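Local coordinates for protein pre-crRNA processing endonuclease (Streptococcus mutans, PDB 4R0J) that probably acts as a Cas5d-type endonuclease that binds and cuts precursor CRISPR RNA into mature guide RNAs for antiviral defence, at residues A[6-9]-A[10-13]; A[46-49]-A[50-53]. All coordinates share one frame; numbering follows the deposited sequence.

Interaction 1. Residues A[6-9]-A[10-13]; sequences YRSR and NFYA
Arg9, Phe11 and Ser8 make the tight side of this local contact, where the N-terminal loop runs into a strand. Arg9 has two deposited conformers, and the pose described here is one of them. The CG methylene of Arg9 sits over one face of the Phe11 ring, 4.1 Å from its centroid, a CH-pi contact. CG of Arg9 lies between its own backbone N and carbonyl carbon (chi1 73°). From there the extended chain crosses the ring at about a right angle. Phe11 CE1 lies over one face of the guanidinium, toward its rim. The two planes stand 51° apart, so this is not a flat stack. Arg9 NH1 also makes a weak, bent bond to Asn10 O, and NH2 forms a salt bridge with Glu128 of helix 120-132. At the edge of the Phe11 ring, near its plane, lies Ser8 OG, 3.5 Å from Phe11 CE2. Ser8 OG donates to Arg9 O over 2.8 Å and also bonds Phe105 N. Residues 11-13 open strand 11-17 of the large antiparallel sheet in this Cas5-family fold. The strand pairs with strand 97-107, and Phe11 packs on Met127 and Ile131 of helix 120-132. The exposed side is looser. Extended Arg7 brings NH1 and NH2 end-on to a single atom, Asn10 OD1. The Arg7 NH2 to Asn10 OD1 bond is 3.2 Å long and tilted only slightly from the amide plane, whereas NH1 comes from above that plane. The guanidinium and amide planes are nearly perpendicular, at 88°.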
loop_
_atom_site.group_PDB
_atom_site.type_symbol
_atom_site.label_atom_id
_atom_site.label_comp_id
_atom_site.label_asym_id
_atom_site.label_seq_id
_atom_site.Cartn_x
_atom_site.Cartn_y
_atom_site.Cartn_z
ATOM N N TYR A 6 -16.607 7.685 11.870
ATOM C CA TYR A 6 -15.310 7.647 12.524
ATOM C C TYR A 6 -14.188 7.433 11.511
ATOM O O TYR A 6 -14.314 6.636 10.585
ATOM C CB TYR A 6 -15.241 6.544 13.599
ATOM C CG TYR A 6 -13.825 6.368 14.089
ATOM C CD1 TYR A 6 -13.288 7.225 15.049
ATOM C CD2 TYR A 6 -13.005 5.380 13.555
ATOM C CE1 TYR A 6 -11.974 7.092 15.468
ATOM C CE2 TYR A 6 -11.699 5.239 13.967
ATOM C CZ TYR A 6 -11.189 6.095 14.922
ATOM O OH TYR A 6 -9.885 5.930 15.326
ATOM N N ARG A 7 -13.090 8.150 11.708
ATOM C CA ARG A 7 -11.898 8.006 10.900
ATOM C C ARG A 7 -10.751 8.261 11.867
ATOM O O ARG A 7 -10.796 9.211 12.649
ATOM C CB ARG A 7 -11.921 9.082 9.809
ATOM C CG ARG A 7 -10.858 8.998 8.728
ATOM C CD ARG A 7 -10.936 10.268 7.888
ATOM N NE ARG A 7 -10.077 10.265 6.698
ATOM C CZ ARG A 7 -8.773 10.530 6.715
ATOM N NH1 ARG A 7 -8.161 10.790 7.866
ATOM N NH2 ARG A 7 -8.076 10.518 5.583
ATOM N N SER A 8 -9.727 7.422 11.832
ATOM C CA SER A 8 -8.545 7.668 12.643
ATOM C C SER A 8 -7.785 8.881 12.105
ATOM O O SER A 8 -8.074 9.393 11.015
ATOM C CB SER A 8 -7.609 6.459 12.606
ATOM O OG SER A 8 -6.893 6.395 11.374
ATOM N N ARG A 9 -6.817 9.331 12.897
ATOM C CA ARG A 9 -5.888 10.325 12.389
ATOM C C ARG A 9 -5.127 9.753 11.191
ATOM O O ARG A 9 -5.095 8.549 10.950
ATOM C CB ARG A 9 -4.920 10.790 13.480
ATOM C CG ARG A 9 -3.853 9.776 13.859
ATOM C CD ARG A 9 -2.850 10.395 14.816
ATOM N NE ARG A 9 -1.758 9.490 15.173
ATOM C CZ ARG A 9 -0.640 9.336 14.467
ATOM N NH1 ARG A 9 -0.452 10.010 13.334
ATOM N NH2 ARG A 9 0.295 8.498 14.893
ATOM N N ASN A 10 -4.565 10.646 10.375
ATOM C CA ASN A 10 -3.728 10.163 9.292
ATOM C C ASN A 10 -2.455 9.627 9.929
ATOM O O ASN A 10 -1.913 10.240 10.860
ATOM C CB ASN A 10 -3.380 11.291 8.317
ATOM C CG ASN A 10 -4.507 11.597 7.353
ATOM O OD1 ASN A 10 -5.136 10.691 6.805
ATOM N ND2 ASN A 10 -4.764 12.885 7.132
ATOM N N PHE A 11 -1.988 8.491 9.435
ATOM C CA PHE A 11 -0.720 7.929 9.850
ATOM C C PHE A 11 0.227 7.975 8.676
ATOM O O PHE A 11 -0.200 7.904 7.518
ATOM C CB PHE A 11 -0.894 6.474 10.279
ATOM C CG PHE A 11 -1.652 6.316 11.560
ATOM C CD1 PHE A 11 -1.015 6.471 12.778
ATOM C CD2 PHE A 11 -3.005 6.018 11.548
ATOM C CE1 PHE A 11 -1.718 6.324 13.973
ATOM C CE2 PHE A 11 -3.710 5.864 12.736
ATOM C CZ PHE A 11 -3.066 6.025 13.949
ATOM N N TYR A 12 1.516 8.065 8.979
ATOM C CA TYR A 12 2.533 8.105 7.939
ATOM C C TYR A 12 3.641 7.105 8.224
ATOM O O TYR A 12 4.233 7.110 9.307
ATOM C CB TYR A 12 3.118 9.514 7.824
ATOM C CG TYR A 12 2.070 10.590 7.635
ATOM C CD1 TYR A 12 1.434 11.160 8.726
ATOM C CD2 TYR A 12 1.708 11.025 6.365
ATOM C CE1 TYR A 12 0.474 12.135 8.567
ATOM C CE2 TYR A 12 0.742 12.010 6.195
ATOM C CZ TYR A 12 0.127 12.552 7.300
ATOM O OH TYR A 12 -0.834 13.517 7.165
ATOM N N ALA A 13 3.936 6.280 7.230
ATOM C CA ALA A 13 4.958 5.252 7.349
ATOM C C ALA A 13 5.938 5.339 6.196
ATOM O O ALA A 13 5.555 5.605 5.057
ATOM C CB ALA A 13 4.320 3.879 7.375
#

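Interaction 2. Residues A[46-49]-A[50-53]; sequences GIID and GIYH
Asp49 lays carboxylate oxygen OD1 over one face of the His53 ring. Asp49 is in the last turn of helix 41-51 of this Cas5-family fold, and His53 lies just beyond it, four residues on. The two side chains run side by side. Their planes are 18° apart, a stacked arrangement offset toward the ring rim, with Asp49 OD1 3.8 Å from His53 CG. CG of His53 is anti to the backbone N (chi1 -173°), which sets the ring alongside the carboxylate. Each group has its main polar partner on strand 57-66: Asp49 OD1 accepts from Asn59 ND2, and His53 NE2 bonds to Phe57 O.

The last turn is held by backbone bonds. Gly50 N donates to Gly46 O over 3.1 Å. Tyr52 N, in the first residue to leave helical angles, donates to Ile48 O over 3.3 Å. Ile51 N makes weaker bonds to Ile47 O and Ile48 O.

The buried side of the helix is apolar. Ile48 and Ile51 point the same way, and their CD1 methyls meet at 3.8 Å. Ile48 packs on Ile61, Val101 and Phe103 of the sheet, and Ile51 on Ile131 of helix 120-132. At the helix end, one water donates to Asp49 O over 2.9 Å and, more weakly, to Gly50 O.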
loop_
_atom_site.group_PDB
_atom_site.type_symbol
_atom_site.label_atom_id
_atom_site.label_comp_id
_atom_site.label_asym_id
_atom_site.label_seq_id
_atom_site.Cartn_x
_atom_site.Cartn_y
_atom_site.Cartn_z
ATOM N N GLY A 46 -1.329 -4.783 1.915
ATOM C CA GLY A 46 -0.708 -5.931 2.563
ATOM C C GLY A 46 0.369 -5.442 3.503
ATOM O O GLY A 46 0.555 -5.978 4.588
ATOM N N ILE A 47 1.086 -4.405 3.085
ATOM C CA ILE A 47 2.126 -3.834 3.938
ATOM C C ILE A 47 1.551 -3.196 5.200
ATOM O O ILE A 47 2.014 -3.467 6.316
ATOM C CB ILE A 47 2.988 -2.812 3.161
ATOM C CG1 ILE A 47 3.798 -3.547 2.090
ATOM C CG2 ILE A 47 3.924 -2.085 4.121
ATOM C CD1 ILE A 47 4.420 -2.618 1.039
ATOM N N ILE A 48 0.541 -2.348 5.032
ATOM C CA ILE A 48 -0.056 -1.653 6.163
ATOM C C ILE A 48 -0.748 -2.629 7.110
ATOM O O ILE A 48 -0.649 -2.488 8.336
ATOM C CB ILE A 48 -1.053 -0.553 5.710
ATOM C CG1 ILE A 48 -0.333 0.533 4.902
ATOM C CG2 ILE A 48 -1.796 0.049 6.923
ATOM C CD1 ILE A 48 0.931 1.067 5.552
ATOM N N ASP A 49 -1.468 -3.600 6.553
ATOM C CA ASP A 49 -2.106 -4.613 7.394
ATOM C C ASP A 49 -1.046 -5.390 8.184
ATOM O O ASP A 49 -1.302 -5.867 9.297
ATOM C CB ASP A 49 -2.949 -5.591 6.566
ATOM C CG ASP A 49 -4.242 -4.985 6.045
ATOM O OD1 ASP A 49 -4.648 -3.883 6.493
ATOM O OD2 ASP A 49 -4.872 -5.638 5.177
ATOM N N GLY A 50 0.138 -5.551 7.599
ATOM C CA GLY A 50 1.227 -6.229 8.291
ATOM C C GLY A 50 1.739 -5.442 9.488
ATOM O O GLY A 50 2.239 -6.008 10.461
ATOM N N ILE A 51 1.612 -4.119 9.427
ATOM C CA ILE A 51 1.997 -3.266 10.538
ATOM C C ILE A 51 1.042 -3.509 11.701
ATOM O O ILE A 51 1.477 -3.730 12.835
ATOM C CB ILE A 51 1.955 -1.765 10.124
ATOM C CG1 ILE A 51 3.031 -1.502 9.071
ATOM C CG2 ILE A 51 2.115 -0.858 11.346
ATOM C CD1 ILE A 51 3.064 -0.045 8.541
ATOM N N TYR A 52 -0.258 -3.478 11.411
ATOM C CA TYR A 52 -1.294 -3.749 12.418
ATOM C C TYR A 52 -2.656 -3.857 11.748
ATOM O O TYR A 52 -3.055 -2.974 10.981
ATOM C CB TYR A 52 -1.342 -2.619 13.458
ATOM C CG TYR A 52 -2.462 -2.714 14.489
ATOM C CD1 TYR A 52 -2.730 -3.908 15.175
ATOM C CD2 TYR A 52 -3.227 -1.591 14.813
ATOM C CE1 TYR A 52 -3.731 -3.976 16.120
ATOM C CE2 TYR A 52 -4.233 -1.654 15.766
ATOM C CZ TYR A 52 -4.485 -2.855 16.411
ATOM O OH TYR A 52 -5.484 -2.935 17.361
ATOM N N HIS A 53 -3.365 -4.944 12.019
ATOM C CA HIS A 53 -4.738 -5.044 11.562
ATOM C C HIS A 53 -5.560 -5.915 12.497
ATOM O O HIS A 53 -5.056 -6.884 13.062
ATOM C CB HIS A 53 -4.838 -5.578 10.131
ATOM C CG HIS A 53 -6.232 -5.527 9.583
ATOM N ND1 HIS A 53 -6.862 -6.621 9.029
ATOM C CD2 HIS A 53 -7.136 -4.514 9.546
ATOM C CE1 HIS A 53 -8.081 -6.280 8.648
ATOM N NE2 HIS A 53 -8.270 -5.004 8.948
HETATM O O HOH W 1 -0.216 -7.216 11.641
#

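Both contacts are partly buried and lie close to the same two elements, strand 97-107 and helix 120-132. Interaction 1 sits farther out, about 14 Å from the chain centre to its own centre, against about 9 Å for interaction 2. They meet through packing of Ala13 CB on Ile51 CD1, 4.3 Å apart. Residues 6-13 lead into a sheet strand, so side chains do much of the local work: Arg7 bonds an amide on the exposed side, while the CG of Arg9 covers a buried ring. Residues 46-53 end a helix, so backbone bonds dominate. There, isoleucines face the interior, while an acid and a histidine stack on the partly exposed side.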